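Local atomic coordinates of CDP-4-keto-6-deoxy-D-glucose-3-dehydrase (Yersinia pseudotuberculosis, PDB entry 3BB8), a protein that probably acts as a pyridoxal phosphate-dependent 3-dehydrase on CDP-4-keto-6-deoxy-D-glucose in the biosynthesis of lipopolysaccharide sugars. Residues Ala328-Pro334 and Phe347-Lys352; Val371-Phe377 and Thr408-Gly412. The protein carries 1 engineered substitution. One frame throughout, in Å; residues are numbered along the deposited sequence.

Contact 1. Residues Ala328-Pro334 and Phe347-Lys352; sequences ADFIELP and FPITLK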
# COMPACT_ATOMS: atom_id res chain seq x y z
N ALA A 328 30.05 15.13 -27.04
CA ALA A 328 28.90 15.46 -27.87
C ALA A 328 28.82 14.75 -29.22
O ALA A 328 27.73 14.65 -29.80
CB ALA A 328 28.83 16.96 -28.07
N ASP A 329 29.95 14.25 -29.72
CA ASP A 329 29.94 13.54 -31.02
C ASP A 329 29.41 12.11 -30.94
O ASP A 329 28.95 11.56 -31.94
CB ASP A 329 31.35 13.48 -31.62
CG ASP A 329 31.81 14.80 -32.20
OD1 ASP A 329 30.97 15.54 -32.77
OD2 ASP A 329 33.02 15.09 -32.11
N PHE A 330 29.48 11.52 -29.75
CA PHE A 330 29.03 10.15 -29.55
C PHE A 330 27.73 10.02 -28.77
O PHE A 330 26.97 9.06 -28.97
CB PHE A 330 30.13 9.36 -28.85
CG PHE A 330 31.44 9.42 -29.57
CD1 PHE A 330 31.57 8.86 -30.84
CD2 PHE A 330 32.54 10.07 -29.00
CE1 PHE A 330 32.77 8.95 -31.54
CE2 PHE A 330 33.74 10.16 -29.69
CZ PHE A 330 33.86 9.60 -30.97
N ILE A 331 27.47 10.98 -27.89
CA ILE A 331 26.26 10.94 -27.08
C ILE A 331 25.51 12.26 -27.07
O ILE A 331 26.11 13.33 -27.14
CB ILE A 331 26.60 10.51 -25.62
CG1 ILE A 331 27.68 11.40 -25.01
CG2 ILE A 331 27.13 9.09 -25.62
CD1 ILE A 331 27.17 12.66 -24.41
N GLU A 332 24.19 12.16 -27.02
CA GLU A 332 23.33 13.34 -26.98
C GLU A 332 23.06 13.70 -25.52
O GLU A 332 22.57 12.88 -24.75
CB GLU A 332 22.03 13.04 -27.72
CG GLU A 332 22.17 13.14 -29.23
CD GLU A 332 21.14 12.33 -29.97
OE1 GLU A 332 19.96 12.36 -29.58
OE2 GLU A 332 21.51 11.65 -30.94
N LEU A 333 23.41 14.93 -25.15
CA LEU A 333 23.23 15.37 -23.77
C LEU A 333 21.82 15.88 -23.50
O LEU A 333 21.17 16.43 -24.38
CB LEU A 333 24.27 16.43 -23.42
CG LEU A 333 25.71 15.90 -23.44
CD1 LEU A 333 26.69 17.05 -23.24
CD2 LEU A 333 25.88 14.86 -22.35
N PRO A 334 21.34 15.71 -22.25
CA PRO A 334 20.00 16.14 -21.83
C PRO A 334 19.71 17.64 -21.93
O PRO A 334 20.60 18.47 -21.78
CB PRO A 334 19.91 15.62 -20.40
CG PRO A 334 21.32 15.68 -19.93
CD PRO A 334 22.09 15.14 -21.12
N PHE A 347 20.44 11.86 -14.77
CA PHE A 347 21.05 12.46 -15.96
C PHE A 347 20.87 11.53 -17.17
O PHE A 347 21.63 10.58 -17.33
CB PHE A 347 22.54 12.69 -15.70
CG PHE A 347 23.20 13.61 -16.68
CD1 PHE A 347 23.07 14.99 -16.56
CD2 PHE A 347 23.98 13.09 -17.72
CE1 PHE A 347 23.71 15.85 -17.45
CE2 PHE A 347 24.62 13.94 -18.62
CZ PHE A 347 24.49 15.32 -18.49
N PRO A 348 19.87 11.79 -18.02
CA PRO A 348 19.60 10.97 -19.21
C PRO A 348 20.53 11.22 -20.41
O PRO A 348 20.72 12.36 -20.84
CB PRO A 348 18.15 11.29 -19.53
CG PRO A 348 18.08 12.77 -19.19
CD PRO A 348 18.84 12.84 -17.87
N ILE A 349 21.06 10.14 -20.96
CA ILE A 349 21.98 10.21 -22.10
C ILE A 349 21.60 9.21 -23.18
O ILE A 349 21.38 8.03 -22.90
CB ILE A 349 23.42 9.89 -21.65
CG1 ILE A 349 23.88 10.92 -20.62
CG2 ILE A 349 24.35 9.87 -22.86
CD1 ILE A 349 25.15 10.53 -19.91
N THR A 350 21.54 9.68 -24.42
CA THR A 350 21.25 8.82 -25.56
C THR A 350 22.49 8.59 -26.41
O THR A 350 23.03 9.53 -27.01
CB THR A 350 20.13 9.40 -26.45
OG1 THR A 350 18.91 9.46 -25.71
CG2 THR A 350 19.93 8.55 -27.69
N LEU A 351 22.94 7.34 -26.47
CA LEU A 351 24.13 6.99 -27.24
C LEU A 351 23.81 6.90 -28.73
O LEU A 351 22.87 6.20 -29.13
CB LEU A 351 24.72 5.67 -26.75
CG LEU A 351 25.73 4.99 -27.67
CD1 LEU A 351 27.08 5.69 -27.59
CD2 LEU A 351 25.86 3.51 -27.34
N LYS A 352 24.58 7.61 -29.54
CA LYS A 352 24.33 7.67 -30.98
C LYS A 352 24.51 6.30 -31.63
O LYS A 352 25.46 5.58 -31.32
CB LYS A 352 25.26 8.70 -31.64
CG LYS A 352 24.83 10.14 -31.43
CD LYS A 352 25.78 11.10 -32.12
CE LYS A 352 25.48 12.54 -31.74
NZ LYS A 352 24.07 12.92 -32.06

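Contact 2. Residues Val371-Phe377 and Thr408-Gly412; sequences VGTRLLF and TFWIG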
# COMPACT_ATOMS: atom_id res chain seq x y z
N VAL A 371 30.56 2.95 -12.20
CA VAL A 371 29.62 4.01 -12.53
C VAL A 371 28.28 3.38 -12.83
O VAL A 371 28.10 2.76 -13.89
CB VAL A 371 30.08 4.80 -13.77
CG1 VAL A 371 29.00 5.81 -14.18
CG2 VAL A 371 31.39 5.49 -13.48
N GLY A 372 27.33 3.54 -11.91
CA GLY A 372 26.02 2.95 -12.09
C GLY A 372 25.21 3.60 -13.19
O GLY A 372 25.29 4.81 -13.41
N THR A 373 24.44 2.79 -13.90
CA THR A 373 23.58 3.28 -14.97
C THR A 373 22.21 2.62 -14.83
O THR A 373 22.06 1.60 -14.15
CB THR A 373 24.13 2.96 -16.38
OG1 THR A 373 24.26 1.54 -16.53
CG2 THR A 373 25.49 3.62 -16.60
N ARG A 374 21.21 3.22 -15.47
CA ARG A 374 19.85 2.69 -15.44
C ARG A 374 19.22 2.98 -16.79
O ARG A 374 19.43 4.05 -17.35
CB ARG A 374 19.02 3.39 -14.35
CG ARG A 374 19.43 3.09 -12.93
CD ARG A 374 19.06 1.68 -12.57
NE ARG A 374 19.44 1.35 -11.20
CZ ARG A 374 20.67 1.01 -10.82
NH1 ARG A 374 21.65 0.95 -11.71
NH2 ARG A 374 20.90 0.72 -9.55
N LEU A 375 18.45 2.03 -17.30
CA LEU A 375 17.78 2.29 -18.56
C LEU A 375 16.59 3.18 -18.18
O LEU A 375 16.27 3.31 -17.00
CB LEU A 375 17.33 0.97 -19.19
CG LEU A 375 18.49 -0.00 -19.52
CD1 LEU A 375 18.00 -1.08 -20.47
CD2 LEU A 375 19.66 0.75 -20.16
N LEU A 376 15.94 3.80 -19.16
CA LEU A 376 14.81 4.68 -18.88
C LEU A 376 13.53 3.92 -18.54
O LEU A 376 12.51 4.01 -19.25
CB LEU A 376 14.58 5.64 -20.06
CG LEU A 376 13.69 6.86 -19.78
CD1 LEU A 376 14.18 7.56 -18.55
CD2 LEU A 376 13.70 7.83 -20.95
N PHE A 377 13.60 3.15 -17.45
CA PHE A 377 12.48 2.35 -16.96
C PHE A 377 12.01 1.39 -18.05
O PHE A 377 12.83 0.75 -18.70
CB PHE A 377 11.33 3.26 -16.50
CG PHE A 377 11.75 4.30 -15.49
CD1 PHE A 377 12.54 3.95 -14.40
CD2 PHE A 377 11.39 5.64 -15.66
CE1 PHE A 377 12.98 4.93 -13.49
CE2 PHE A 377 11.83 6.62 -14.75
CZ PHE A 377 12.63 6.26 -13.67
N THR A 408 18.89 4.79 -24.96
CA THR A 408 18.97 5.69 -23.82
C THR A 408 19.27 5.03 -22.48
O THR A 408 19.03 3.85 -22.28
CB THR A 408 17.67 6.51 -23.69
OG1 THR A 408 17.39 7.13 -24.95
CG2 THR A 408 17.79 7.58 -22.62
N PHE A 409 19.82 5.82 -21.57
CA PHE A 409 20.13 5.36 -20.23
C PHE A 409 20.44 6.61 -19.41
O PHE A 409 20.63 7.68 -19.98
CB PHE A 409 21.34 4.40 -20.27
CG PHE A 409 22.66 5.08 -20.52
CD1 PHE A 409 23.47 5.47 -19.45
CD2 PHE A 409 23.09 5.33 -21.82
CE1 PHE A 409 24.70 6.10 -19.68
CE2 PHE A 409 24.32 5.95 -22.05
CZ PHE A 409 25.12 6.34 -20.98
N TRP A 410 20.47 6.49 -18.09
CA TRP A 410 20.77 7.66 -17.27
C TRP A 410 21.73 7.33 -16.15
O TRP A 410 21.86 6.18 -15.75
CB TRP A 410 19.49 8.29 -16.69
CG TRP A 410 18.59 7.36 -15.90
CD1 TRP A 410 17.67 6.49 -16.40
CD2 TRP A 410 18.50 7.27 -14.47
NE1 TRP A 410 17.00 5.86 -15.37
CE2 TRP A 410 17.49 6.32 -14.18
CE3 TRP A 410 19.16 7.90 -13.41
CZ2 TRP A 410 17.14 5.98 -12.87
CZ3 TRP A 410 18.81 7.56 -12.11
CH2 TRP A 410 17.80 6.61 -11.85
N ILE A 411 22.41 8.35 -15.65
CA ILE A 411 23.32 8.19 -14.52
C ILE A 411 23.06 9.24 -13.44
O ILE A 411 22.08 9.98 -13.51
CB ILE A 411 24.79 8.27 -14.95
CG1 ILE A 411 25.09 9.64 -15.57
CG2 ILE A 411 25.12 7.15 -15.93
CD1 ILE A 411 26.31 9.65 -16.47
N GLY A 412 23.94 9.29 -12.45
CA GLY A 412 23.59 9.83 -11.15
C GLY A 412 24.03 11.27 -10.98
O GLY A 412 25.19 11.61 -11.20

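Contact 1. Residues Ala328-Pro334 and Phe347-Lys352
Pro334 lies across one face of the Phe347 ring, its CG 3.6 Å from the ring centroid, a CH-pi contact. Proline suits the spot because its rigid ring presents polarised C-H groups to the pi cloud. With CG of Phe347 anti to the backbone N (chi1 -165°), the ring is carried under the proline, and CD2 of Leu333 meets it at the rim, 4.0 Å from CE2. Phe317 of helix 293-323 packs on Pro334 and Phe347, and Leu320 on Phe347. Pro334 CB also rests on Pro348 CG. Farther along, Ile331 offers its CB to CG2 of Ile349 at 3.6 Å, while its CG2 touches Leu351 CD1, the two side chains crossing at about a right angle; beta-branched isoleucines fill such a buried sheet face well.

An antiparallel ladder joins the backbones. Glu332 N binds Thr350 O at 2.9 Å, almost straight at 178°, whereas the return bond from Thr350 N to Glu332 O is weak. Lys352 N then grips Phe330 O. At the polar edge the lysine chain runs beside the carbonyls of Asp329 and Phe330, then bends at chi4 (-57°), bringing NZ to OE2 of Glu332 at 3.1 Å on the anti side, tilted out of the carboxylate plane. Arg403 of helix 399-407 forms a second salt bridge to OE2, tying the edge strand to that helix; two cations on one oxygen would probably keep Glu332 ionised.

Contact 2. Residues Val371-Phe377 and Thr408-Gly412
The indole of Trp410 lies beneath the aliphatic start of an arginine: Arg374 CB stands 3.6 Å from the centroid of the five-membered ring, over its face, in a CH-pi contact, and CG follows above CZ2. Trp410 adopts chi1 55°, with CG between its own N and carbonyl carbon, which turns the indole under the neighbouring chain. The Arg374 chain bends at chi2, and NH1 returns to Thr373 O at 2.6 Å, from above the carbonyl plane. Arginine thus serves twice, by its methylenes and by its charged end.

A single antiparallel bridge underlies this: Trp410 N to Arg374 O at 2.8 Å and Arg374 N to Trp410 O at 3.0 Å. The indole NE1 adds a weak bond to Leu375 O, bent to 127°. On the other side of the strand, Thr373 CG2 touches both Ile411 CG2, at 3.6 Å, and the Phe409 ring. At the end of the inverse gamma turn centred on Leu376, the edge of Trp410 points at the face of Phe377, an edge-to-face pair with planes at 63°. Phe377 touches the cofactor, and its O bonds Tyr276 OH of the second subunit. Through Phe377 the contact joins the small sheet to the pyridoxal phosphate pocket near the dimer interface, in an aspartate aminotransferase fold.

How the contacts relate
Contacts 1 and 2 share one small antiparallel sheet in the order 331-332, 347-351, 408-411, with their centres about 12 Å apart. Strand 347-351 is the middle one: it pairs with strand 331-332 on one edge and with 408-411, the strand of contact 2, on the other, there through probable hydrogen bonds from Ile349 N to Phe409 O (2.7 Å) and from Phe347 N to Ile411 O (2.8 Å). Thr350 OG1 and Thr408 OG1 also bond across the same seam. Contact 2 reaches the cofactor, the Phe377 side chain lying about 4 Å from pyridoxal phosphate; in contact 1, the Pro348 side chain is about 13 Å from it, while Phe330 lies about 4 Å from a benzamidine that probably came from the crystallisation liquor.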